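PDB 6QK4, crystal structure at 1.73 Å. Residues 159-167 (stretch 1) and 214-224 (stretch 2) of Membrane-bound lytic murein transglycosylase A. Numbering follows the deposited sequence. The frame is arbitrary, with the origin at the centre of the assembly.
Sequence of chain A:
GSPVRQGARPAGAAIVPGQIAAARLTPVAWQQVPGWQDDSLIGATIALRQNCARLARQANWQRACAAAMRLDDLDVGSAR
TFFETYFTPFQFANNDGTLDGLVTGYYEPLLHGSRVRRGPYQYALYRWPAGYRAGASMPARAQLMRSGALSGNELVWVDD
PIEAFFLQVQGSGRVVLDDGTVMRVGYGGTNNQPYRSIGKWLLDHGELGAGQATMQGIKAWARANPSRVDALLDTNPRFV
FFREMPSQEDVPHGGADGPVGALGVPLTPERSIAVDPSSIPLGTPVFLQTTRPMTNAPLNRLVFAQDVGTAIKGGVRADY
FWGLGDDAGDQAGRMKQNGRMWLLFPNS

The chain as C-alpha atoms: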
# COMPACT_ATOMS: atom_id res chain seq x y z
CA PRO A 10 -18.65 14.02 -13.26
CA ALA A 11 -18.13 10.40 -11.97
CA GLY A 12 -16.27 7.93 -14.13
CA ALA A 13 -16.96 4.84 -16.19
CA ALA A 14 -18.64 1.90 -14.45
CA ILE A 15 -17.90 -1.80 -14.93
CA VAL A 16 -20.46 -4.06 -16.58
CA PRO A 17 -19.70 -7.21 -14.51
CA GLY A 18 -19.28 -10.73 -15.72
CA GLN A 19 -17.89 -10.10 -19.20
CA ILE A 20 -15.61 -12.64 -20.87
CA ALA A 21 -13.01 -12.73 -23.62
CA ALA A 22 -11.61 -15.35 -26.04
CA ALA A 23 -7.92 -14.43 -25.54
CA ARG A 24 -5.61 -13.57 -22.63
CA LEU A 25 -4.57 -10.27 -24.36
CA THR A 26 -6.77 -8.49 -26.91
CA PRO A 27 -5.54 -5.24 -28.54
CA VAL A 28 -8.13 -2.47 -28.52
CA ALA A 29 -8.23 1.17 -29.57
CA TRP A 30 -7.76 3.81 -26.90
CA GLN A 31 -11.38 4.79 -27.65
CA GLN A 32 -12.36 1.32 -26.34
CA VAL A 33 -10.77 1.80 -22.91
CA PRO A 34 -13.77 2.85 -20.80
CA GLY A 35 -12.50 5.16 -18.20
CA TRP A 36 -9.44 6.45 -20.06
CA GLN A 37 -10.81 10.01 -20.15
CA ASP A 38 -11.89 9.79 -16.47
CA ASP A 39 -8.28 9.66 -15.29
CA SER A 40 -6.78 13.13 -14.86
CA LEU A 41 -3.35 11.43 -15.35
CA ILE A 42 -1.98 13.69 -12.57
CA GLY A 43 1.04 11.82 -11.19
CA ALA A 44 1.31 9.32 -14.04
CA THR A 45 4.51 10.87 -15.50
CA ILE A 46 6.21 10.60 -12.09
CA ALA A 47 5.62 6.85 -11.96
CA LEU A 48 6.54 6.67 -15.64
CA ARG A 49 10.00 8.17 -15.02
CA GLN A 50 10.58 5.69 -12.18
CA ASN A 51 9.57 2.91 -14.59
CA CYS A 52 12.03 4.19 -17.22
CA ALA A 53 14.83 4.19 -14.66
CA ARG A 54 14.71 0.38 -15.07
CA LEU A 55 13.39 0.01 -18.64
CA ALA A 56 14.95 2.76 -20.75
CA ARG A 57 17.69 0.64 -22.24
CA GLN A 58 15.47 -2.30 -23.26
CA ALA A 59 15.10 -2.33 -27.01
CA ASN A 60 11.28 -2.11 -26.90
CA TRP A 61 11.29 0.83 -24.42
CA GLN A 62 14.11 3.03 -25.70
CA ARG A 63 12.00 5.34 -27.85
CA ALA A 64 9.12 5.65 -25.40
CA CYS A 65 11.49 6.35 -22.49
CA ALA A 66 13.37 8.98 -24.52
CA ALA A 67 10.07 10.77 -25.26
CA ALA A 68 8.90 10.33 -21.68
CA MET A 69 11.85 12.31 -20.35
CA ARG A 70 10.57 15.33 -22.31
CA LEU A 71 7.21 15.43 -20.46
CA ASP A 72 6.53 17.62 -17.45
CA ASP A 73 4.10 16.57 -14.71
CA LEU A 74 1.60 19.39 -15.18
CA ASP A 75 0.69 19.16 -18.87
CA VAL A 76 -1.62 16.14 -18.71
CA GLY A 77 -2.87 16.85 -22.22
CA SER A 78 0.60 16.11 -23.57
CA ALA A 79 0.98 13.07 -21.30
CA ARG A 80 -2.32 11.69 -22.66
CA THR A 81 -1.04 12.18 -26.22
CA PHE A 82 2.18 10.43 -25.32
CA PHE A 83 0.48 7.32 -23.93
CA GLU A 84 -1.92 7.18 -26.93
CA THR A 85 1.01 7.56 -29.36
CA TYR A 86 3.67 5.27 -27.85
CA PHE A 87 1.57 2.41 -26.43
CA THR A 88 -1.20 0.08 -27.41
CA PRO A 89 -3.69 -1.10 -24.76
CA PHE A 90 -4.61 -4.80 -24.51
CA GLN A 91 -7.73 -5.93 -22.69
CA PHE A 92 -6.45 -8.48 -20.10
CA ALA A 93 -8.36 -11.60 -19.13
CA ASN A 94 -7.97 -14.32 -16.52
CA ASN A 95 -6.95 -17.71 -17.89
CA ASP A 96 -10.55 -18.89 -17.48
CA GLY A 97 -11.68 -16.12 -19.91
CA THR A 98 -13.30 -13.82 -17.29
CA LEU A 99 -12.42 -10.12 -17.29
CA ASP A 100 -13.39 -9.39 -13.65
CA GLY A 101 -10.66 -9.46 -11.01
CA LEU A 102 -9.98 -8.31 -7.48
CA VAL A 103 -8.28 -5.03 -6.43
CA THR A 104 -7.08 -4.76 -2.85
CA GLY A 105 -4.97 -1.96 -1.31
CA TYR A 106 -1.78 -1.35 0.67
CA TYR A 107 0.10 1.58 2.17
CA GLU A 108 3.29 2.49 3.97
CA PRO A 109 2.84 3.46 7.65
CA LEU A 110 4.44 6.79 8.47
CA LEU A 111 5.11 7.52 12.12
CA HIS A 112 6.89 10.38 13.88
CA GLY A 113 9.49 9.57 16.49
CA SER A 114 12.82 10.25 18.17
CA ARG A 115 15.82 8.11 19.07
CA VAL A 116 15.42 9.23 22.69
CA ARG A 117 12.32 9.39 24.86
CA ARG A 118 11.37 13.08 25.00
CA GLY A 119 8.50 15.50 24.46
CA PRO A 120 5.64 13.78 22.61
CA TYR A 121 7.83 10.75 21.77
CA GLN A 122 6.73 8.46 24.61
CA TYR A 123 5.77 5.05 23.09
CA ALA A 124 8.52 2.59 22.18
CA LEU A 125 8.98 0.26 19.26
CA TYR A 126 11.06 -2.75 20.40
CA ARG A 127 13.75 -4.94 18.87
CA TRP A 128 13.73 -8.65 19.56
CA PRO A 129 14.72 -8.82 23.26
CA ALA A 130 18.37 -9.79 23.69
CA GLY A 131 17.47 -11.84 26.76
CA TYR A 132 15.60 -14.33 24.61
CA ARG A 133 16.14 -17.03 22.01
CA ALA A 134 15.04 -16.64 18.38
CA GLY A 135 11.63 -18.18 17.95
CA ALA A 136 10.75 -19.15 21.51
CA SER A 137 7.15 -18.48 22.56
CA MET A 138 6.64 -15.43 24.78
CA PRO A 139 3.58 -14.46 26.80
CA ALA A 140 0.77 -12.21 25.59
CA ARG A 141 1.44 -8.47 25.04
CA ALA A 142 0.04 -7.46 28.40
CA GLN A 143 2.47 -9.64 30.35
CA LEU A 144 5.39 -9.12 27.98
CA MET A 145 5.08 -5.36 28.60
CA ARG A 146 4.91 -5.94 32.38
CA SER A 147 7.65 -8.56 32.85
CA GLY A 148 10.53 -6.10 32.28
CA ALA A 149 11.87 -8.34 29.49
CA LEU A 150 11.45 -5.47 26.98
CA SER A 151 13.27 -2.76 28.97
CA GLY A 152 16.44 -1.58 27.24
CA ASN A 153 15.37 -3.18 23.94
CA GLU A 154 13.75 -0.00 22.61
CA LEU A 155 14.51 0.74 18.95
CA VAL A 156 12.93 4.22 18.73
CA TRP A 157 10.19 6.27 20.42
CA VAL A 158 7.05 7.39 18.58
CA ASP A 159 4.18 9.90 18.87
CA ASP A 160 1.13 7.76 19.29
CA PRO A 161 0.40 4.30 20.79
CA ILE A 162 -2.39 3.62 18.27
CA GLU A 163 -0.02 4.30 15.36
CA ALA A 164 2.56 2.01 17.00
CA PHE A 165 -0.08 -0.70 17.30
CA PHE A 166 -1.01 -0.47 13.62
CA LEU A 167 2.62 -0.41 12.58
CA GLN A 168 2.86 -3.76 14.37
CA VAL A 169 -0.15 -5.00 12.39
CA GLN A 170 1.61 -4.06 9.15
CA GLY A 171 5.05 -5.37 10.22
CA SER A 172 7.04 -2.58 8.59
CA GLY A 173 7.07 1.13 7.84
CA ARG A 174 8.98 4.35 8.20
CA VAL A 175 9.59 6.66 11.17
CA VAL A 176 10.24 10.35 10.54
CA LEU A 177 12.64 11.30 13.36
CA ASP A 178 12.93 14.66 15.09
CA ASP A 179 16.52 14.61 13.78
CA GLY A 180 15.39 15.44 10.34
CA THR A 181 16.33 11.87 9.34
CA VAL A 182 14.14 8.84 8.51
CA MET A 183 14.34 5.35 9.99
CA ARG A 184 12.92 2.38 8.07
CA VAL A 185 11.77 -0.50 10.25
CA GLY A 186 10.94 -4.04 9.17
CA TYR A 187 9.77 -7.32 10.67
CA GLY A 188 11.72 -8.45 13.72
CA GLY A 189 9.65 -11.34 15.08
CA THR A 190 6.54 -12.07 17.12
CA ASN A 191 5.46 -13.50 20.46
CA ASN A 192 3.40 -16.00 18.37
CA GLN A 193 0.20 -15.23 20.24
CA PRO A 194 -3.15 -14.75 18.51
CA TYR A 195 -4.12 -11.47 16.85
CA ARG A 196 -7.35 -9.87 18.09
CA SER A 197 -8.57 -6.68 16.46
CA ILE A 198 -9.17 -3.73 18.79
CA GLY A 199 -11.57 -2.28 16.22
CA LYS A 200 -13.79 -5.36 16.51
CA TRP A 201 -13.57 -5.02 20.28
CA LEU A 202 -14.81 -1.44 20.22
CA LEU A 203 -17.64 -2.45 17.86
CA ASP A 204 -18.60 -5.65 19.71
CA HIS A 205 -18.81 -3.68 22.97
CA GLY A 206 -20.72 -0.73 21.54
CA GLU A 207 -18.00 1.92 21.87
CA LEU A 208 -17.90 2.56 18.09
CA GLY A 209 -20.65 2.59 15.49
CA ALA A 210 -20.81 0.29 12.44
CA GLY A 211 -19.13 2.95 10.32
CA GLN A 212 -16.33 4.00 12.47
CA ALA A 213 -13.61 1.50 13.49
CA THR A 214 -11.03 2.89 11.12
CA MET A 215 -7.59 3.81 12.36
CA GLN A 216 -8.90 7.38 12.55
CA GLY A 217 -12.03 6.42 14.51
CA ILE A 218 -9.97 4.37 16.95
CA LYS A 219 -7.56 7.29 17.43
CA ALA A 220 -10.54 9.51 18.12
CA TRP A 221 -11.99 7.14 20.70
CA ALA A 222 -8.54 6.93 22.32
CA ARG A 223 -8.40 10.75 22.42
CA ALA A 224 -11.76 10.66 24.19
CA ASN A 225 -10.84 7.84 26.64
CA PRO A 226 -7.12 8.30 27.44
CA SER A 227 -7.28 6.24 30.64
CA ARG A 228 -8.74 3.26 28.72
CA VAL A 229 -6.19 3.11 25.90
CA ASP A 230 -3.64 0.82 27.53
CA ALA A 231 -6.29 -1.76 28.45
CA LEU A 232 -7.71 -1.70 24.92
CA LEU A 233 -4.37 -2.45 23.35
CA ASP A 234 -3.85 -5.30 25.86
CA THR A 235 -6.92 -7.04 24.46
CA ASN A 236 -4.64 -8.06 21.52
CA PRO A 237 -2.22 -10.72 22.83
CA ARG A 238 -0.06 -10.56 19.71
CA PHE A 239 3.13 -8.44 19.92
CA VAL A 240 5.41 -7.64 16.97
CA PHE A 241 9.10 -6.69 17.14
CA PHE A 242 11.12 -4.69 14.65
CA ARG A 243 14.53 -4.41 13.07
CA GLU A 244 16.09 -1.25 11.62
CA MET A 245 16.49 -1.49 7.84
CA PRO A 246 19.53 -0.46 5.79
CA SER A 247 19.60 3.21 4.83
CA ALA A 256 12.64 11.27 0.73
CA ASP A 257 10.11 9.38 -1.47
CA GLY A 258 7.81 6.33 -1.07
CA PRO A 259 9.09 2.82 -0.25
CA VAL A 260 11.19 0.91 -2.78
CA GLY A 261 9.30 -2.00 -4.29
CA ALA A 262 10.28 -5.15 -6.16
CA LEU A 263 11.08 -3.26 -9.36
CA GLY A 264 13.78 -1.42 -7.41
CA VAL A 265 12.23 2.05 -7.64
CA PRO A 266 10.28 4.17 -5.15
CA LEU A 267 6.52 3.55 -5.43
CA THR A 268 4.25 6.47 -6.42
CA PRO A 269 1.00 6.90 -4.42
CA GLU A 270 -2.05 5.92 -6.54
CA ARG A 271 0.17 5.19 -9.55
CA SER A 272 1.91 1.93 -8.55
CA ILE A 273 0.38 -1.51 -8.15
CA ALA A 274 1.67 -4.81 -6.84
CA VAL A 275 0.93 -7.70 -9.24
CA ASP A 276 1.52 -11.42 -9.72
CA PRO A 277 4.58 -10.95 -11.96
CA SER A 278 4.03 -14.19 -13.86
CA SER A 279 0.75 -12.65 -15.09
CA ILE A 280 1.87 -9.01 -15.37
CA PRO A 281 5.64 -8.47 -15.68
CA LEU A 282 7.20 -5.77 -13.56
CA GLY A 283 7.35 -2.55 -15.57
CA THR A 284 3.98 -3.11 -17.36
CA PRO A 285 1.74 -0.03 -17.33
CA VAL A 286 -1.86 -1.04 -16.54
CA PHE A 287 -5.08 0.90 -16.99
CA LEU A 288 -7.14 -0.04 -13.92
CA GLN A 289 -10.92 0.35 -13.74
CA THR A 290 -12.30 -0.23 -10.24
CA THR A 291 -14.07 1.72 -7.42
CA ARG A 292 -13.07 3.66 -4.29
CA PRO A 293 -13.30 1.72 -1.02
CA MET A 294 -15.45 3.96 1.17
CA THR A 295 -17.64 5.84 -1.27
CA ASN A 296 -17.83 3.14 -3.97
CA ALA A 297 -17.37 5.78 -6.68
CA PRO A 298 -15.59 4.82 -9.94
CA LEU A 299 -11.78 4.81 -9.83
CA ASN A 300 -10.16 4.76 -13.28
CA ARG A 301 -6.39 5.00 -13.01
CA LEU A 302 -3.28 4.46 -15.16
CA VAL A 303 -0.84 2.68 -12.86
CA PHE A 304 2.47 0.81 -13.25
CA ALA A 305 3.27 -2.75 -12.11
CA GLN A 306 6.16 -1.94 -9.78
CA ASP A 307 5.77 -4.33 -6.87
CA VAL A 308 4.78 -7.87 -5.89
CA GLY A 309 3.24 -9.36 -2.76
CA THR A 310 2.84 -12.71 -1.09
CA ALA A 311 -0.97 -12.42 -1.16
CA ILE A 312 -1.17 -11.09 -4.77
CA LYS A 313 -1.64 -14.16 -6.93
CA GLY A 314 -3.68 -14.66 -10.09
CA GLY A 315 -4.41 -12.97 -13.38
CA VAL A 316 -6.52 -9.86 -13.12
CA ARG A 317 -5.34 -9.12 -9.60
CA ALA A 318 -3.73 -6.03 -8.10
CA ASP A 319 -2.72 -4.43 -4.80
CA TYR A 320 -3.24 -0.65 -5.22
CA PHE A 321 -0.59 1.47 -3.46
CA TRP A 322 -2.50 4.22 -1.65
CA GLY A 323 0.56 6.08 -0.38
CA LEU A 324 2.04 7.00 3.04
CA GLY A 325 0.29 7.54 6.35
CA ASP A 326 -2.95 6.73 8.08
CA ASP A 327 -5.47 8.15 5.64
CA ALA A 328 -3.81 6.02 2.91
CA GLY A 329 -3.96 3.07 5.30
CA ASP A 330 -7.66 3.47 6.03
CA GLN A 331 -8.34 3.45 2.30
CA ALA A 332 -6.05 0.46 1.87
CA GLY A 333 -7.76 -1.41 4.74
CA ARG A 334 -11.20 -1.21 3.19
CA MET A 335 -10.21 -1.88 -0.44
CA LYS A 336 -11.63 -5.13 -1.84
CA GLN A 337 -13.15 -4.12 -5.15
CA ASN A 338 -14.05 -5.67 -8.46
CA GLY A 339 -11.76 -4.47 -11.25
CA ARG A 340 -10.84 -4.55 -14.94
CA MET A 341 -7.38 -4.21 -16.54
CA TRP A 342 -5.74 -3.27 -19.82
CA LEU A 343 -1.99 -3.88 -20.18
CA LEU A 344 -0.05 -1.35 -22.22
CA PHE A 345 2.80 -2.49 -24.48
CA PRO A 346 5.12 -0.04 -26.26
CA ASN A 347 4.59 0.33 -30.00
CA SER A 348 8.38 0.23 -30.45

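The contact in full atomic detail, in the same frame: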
# COMPACT_ATOMS: atom_id res chain seq x y z
N ASP A 159 5.12 8.83 18.58
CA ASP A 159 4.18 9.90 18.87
C ASP A 159 2.87 9.41 19.46
O ASP A 159 2.17 10.16 20.15
CB ASP A 159 3.80 10.55 17.52
CG ASP A 159 3.93 11.98 17.55
OD1 ASP A 159 4.33 12.47 18.63
OD2 ASP A 159 3.61 12.62 16.55
N ASP A 160 2.50 8.17 19.14
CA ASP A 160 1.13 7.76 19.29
C ASP A 160 1.10 6.25 19.51
O ASP A 160 1.75 5.52 18.73
CB ASP A 160 0.34 8.14 18.03
CG ASP A 160 -1.13 7.91 18.19
OD1 ASP A 160 -1.54 6.75 18.26
OD2 ASP A 160 -1.86 8.92 18.28
N PRO A 161 0.37 5.75 20.50
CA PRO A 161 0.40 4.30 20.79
C PRO A 161 -0.50 3.54 19.83
O PRO A 161 -0.25 2.36 19.56
CB PRO A 161 -0.08 4.22 22.25
CG PRO A 161 -0.96 5.40 22.42
CD PRO A 161 -0.34 6.51 21.54
N ILE A 162 -1.52 4.22 19.29
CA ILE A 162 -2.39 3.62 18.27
C ILE A 162 -1.64 3.45 16.95
O ILE A 162 -1.71 2.39 16.31
CB ILE A 162 -3.68 4.44 18.06
CG1 ILE A 162 -4.41 4.69 19.39
CG2 ILE A 162 -4.59 3.78 17.01
CD1 ILE A 162 -5.06 3.46 19.96
N GLU A 163 -0.89 4.47 16.52
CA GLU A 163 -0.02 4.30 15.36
C GLU A 163 1.00 3.18 15.55
O GLU A 163 1.29 2.44 14.61
CB GLU A 163 0.69 5.60 15.02
CG GLU A 163 -0.28 6.73 14.72
CD GLU A 163 0.39 8.04 14.32
OE1 GLU A 163 1.54 8.03 13.87
OE2 GLU A 163 -0.28 9.09 14.44
N ALA A 164 1.62 3.09 16.74
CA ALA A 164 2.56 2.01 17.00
C ALA A 164 1.89 0.65 16.85
O ALA A 164 2.45 -0.28 16.26
CB ALA A 164 3.13 2.16 18.43
N PHE A 165 0.70 0.52 17.40
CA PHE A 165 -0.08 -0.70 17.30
C PHE A 165 -0.33 -1.07 15.85
O PHE A 165 -0.20 -2.24 15.47
CB PHE A 165 -1.40 -0.49 18.02
CG PHE A 165 -2.27 -1.69 18.08
CD1 PHE A 165 -3.16 -1.99 17.02
CD2 PHE A 165 -2.23 -2.53 19.21
CE1 PHE A 165 -4.01 -3.11 17.08
CE2 PHE A 165 -3.11 -3.66 19.30
CZ PHE A 165 -3.98 -3.93 18.24
N PHE A 166 -0.75 -0.11 15.03
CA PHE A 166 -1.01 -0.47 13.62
C PHE A 166 0.24 -0.63 12.80
O PHE A 166 0.20 -1.34 11.79
CB PHE A 166 -1.97 0.55 13.00
CG PHE A 166 -3.38 0.33 13.48
CD1 PHE A 166 -4.05 -0.84 13.15
CD2 PHE A 166 -3.99 1.21 14.35
CE1 PHE A 166 -5.32 -1.09 13.63
CE2 PHE A 166 -5.26 0.98 14.82
CZ PHE A 166 -5.93 -0.17 14.48
N LEU A 167 1.37 -0.06 13.24
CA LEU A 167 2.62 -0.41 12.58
C LEU A 167 2.96 -1.86 12.85
O LEU A 167 3.45 -2.56 11.96
CB LEU A 167 3.73 0.52 13.07
CG LEU A 167 5.16 0.20 12.70
CD1 LEU A 167 5.30 0.48 11.22
CD2 LEU A 167 6.11 1.08 13.42
N THR A 214 -12.22 2.68 11.93
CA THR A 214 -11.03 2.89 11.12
C THR A 214 -9.87 3.22 12.05
O THR A 214 -10.07 3.48 13.23
CB THR A 214 -11.25 4.05 10.18
OG1 THR A 214 -11.65 5.18 10.96
CG2 THR A 214 -12.38 3.69 9.19
N MET A 215 -8.66 3.26 11.51
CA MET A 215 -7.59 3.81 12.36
C MET A 215 -7.92 5.22 12.86
O MET A 215 -7.65 5.55 14.03
CB MET A 215 -6.22 3.76 11.66
CG MET A 215 -5.84 2.30 11.36
SD MET A 215 -4.23 2.03 10.54
CE MET A 215 -4.39 3.09 9.08
N GLN A 216 -8.58 6.05 12.04
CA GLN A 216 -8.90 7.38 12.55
C GLN A 216 -9.98 7.35 13.61
O GLN A 216 -9.92 8.13 14.57
CB GLN A 216 -9.30 8.31 11.42
CG GLN A 216 -8.09 8.84 10.67
CD GLN A 216 -7.08 9.55 11.57
OE1 GLN A 216 -5.85 9.38 11.39
NE2 GLN A 216 -7.58 10.36 12.53
N GLY A 217 -10.97 6.46 13.49
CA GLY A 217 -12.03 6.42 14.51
C GLY A 217 -11.51 5.88 15.83
O GLY A 217 -11.92 6.33 16.92
N ILE A 218 -10.58 4.92 15.76
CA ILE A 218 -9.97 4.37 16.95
C ILE A 218 -9.12 5.43 17.64
O ILE A 218 -9.19 5.62 18.87
CB ILE A 218 -9.16 3.11 16.58
CG1 ILE A 218 -10.12 2.02 16.04
CG2 ILE A 218 -8.28 2.65 17.81
CD1 ILE A 218 -9.40 0.82 15.48
N LYS A 219 -8.32 6.17 16.85
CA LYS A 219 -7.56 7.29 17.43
C LYS A 219 -8.48 8.28 18.11
O LYS A 219 -8.12 8.87 19.14
CB LYS A 219 -6.75 8.02 16.35
CG LYS A 219 -5.50 7.34 15.85
CD LYS A 219 -4.63 8.36 15.10
CE LYS A 219 -3.56 7.70 14.26
NZ LYS A 219 -3.29 8.36 12.93
N ALA A 220 -9.66 8.51 17.54
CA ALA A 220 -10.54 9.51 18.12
C ALA A 220 -11.08 9.02 19.45
O ALA A 220 -11.07 9.73 20.46
CB ALA A 220 -11.67 9.86 17.14
N TRP A 221 -11.54 7.76 19.46
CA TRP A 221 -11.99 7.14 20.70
C TRP A 221 -10.91 7.15 21.78
O TRP A 221 -11.20 7.36 22.96
CB TRP A 221 -12.44 5.71 20.42
CG TRP A 221 -13.01 5.03 21.62
CD1 TRP A 221 -14.34 4.94 21.96
CD2 TRP A 221 -12.29 4.33 22.63
NE1 TRP A 221 -14.48 4.23 23.14
CE2 TRP A 221 -13.23 3.85 23.57
CE3 TRP A 221 -10.93 4.06 22.83
CZ2 TRP A 221 -12.85 3.11 24.69
CZ3 TRP A 221 -10.55 3.33 23.95
CH2 TRP A 221 -11.51 2.86 24.86
N ALA A 222 -9.66 6.88 21.39
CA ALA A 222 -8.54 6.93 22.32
C ALA A 222 -8.33 8.33 22.87
O ALA A 222 -8.08 8.50 24.08
CB ALA A 222 -7.26 6.44 21.63
N ARG A 223 -8.43 9.35 22.00
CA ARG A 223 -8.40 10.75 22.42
C ARG A 223 -9.48 11.04 23.45
O ARG A 223 -9.27 11.82 24.39
CB ARG A 223 -8.59 11.65 21.20
CG ARG A 223 -7.81 12.94 21.26
CD ARG A 223 -6.38 12.69 20.81
NE ARG A 223 -6.25 12.64 19.35
CZ ARG A 223 -5.92 11.55 18.66
NH1 ARG A 223 -5.69 10.39 19.27
NH2 ARG A 223 -5.82 11.61 17.33
N ALA A 224 -10.66 10.44 23.27
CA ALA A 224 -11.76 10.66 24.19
C ALA A 224 -11.60 9.89 25.50
O ALA A 224 -12.10 10.35 26.53
CB ALA A 224 -13.08 10.26 23.53

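Two helices far apart in sequence often pack through one shared stripe of apolar side chains, with charged groups closing its flank, and this pair is a compact example. Helix 161-167 and helix 215-224 run in roughly opposite directions, with 144° between their N-to-C directions and a closest approach of their axes of 10.3 Å. The backbones come nearest at I162 and K219, whose CA atoms lie 6.4 Å apart.

Stretch 2 opens with T214, which makes no contact with stretch 1 but caps its own helix: T214 OG1 accepts from G217 N at 2.9 Å, satisfying an amide that the first turn leaves without a backbone partner. M215 follows and covers one face of the F166 ring. M215 CG sits 3.6 Å from the centroid of the F166 ring, almost on the normal, a CH-pi contact, while M215 SD lies 3.5 Å from F166 CG, so the polarizable sulfur also rests against the pi cloud.

One turn later, I218 meets the edge of the same ring, with I218 CD1 3.7 Å from F166 CZ, and also reaches I162, where the two CG2 atoms are 3.9 Å apart. K219 serves two chemistries. Its aliphatic part packs on I162 (K219 CG to I162 CG2, 3.9 Å), and its ammonium forms a salt bridge with E163, with a weak hydrogen bond from K219 NZ to E163 OE2 at 3.4 Å. Q216 OE1 also accepts from K219 NZ, at 3.2 Å.

A222 completes the apolar stripe, its CB 4.0 Å from I162 CG1. Finally, the poorly ordered R223 places NH1 4.2 Å from D160 OD2, an attraction of charges without a hydrogen bond. D160 has a more definite role in its own stretch: D160 OD1 caps the helix, accepting from E163 N at 2.9 Å and, weakly, from I162 N at 2.7 Å.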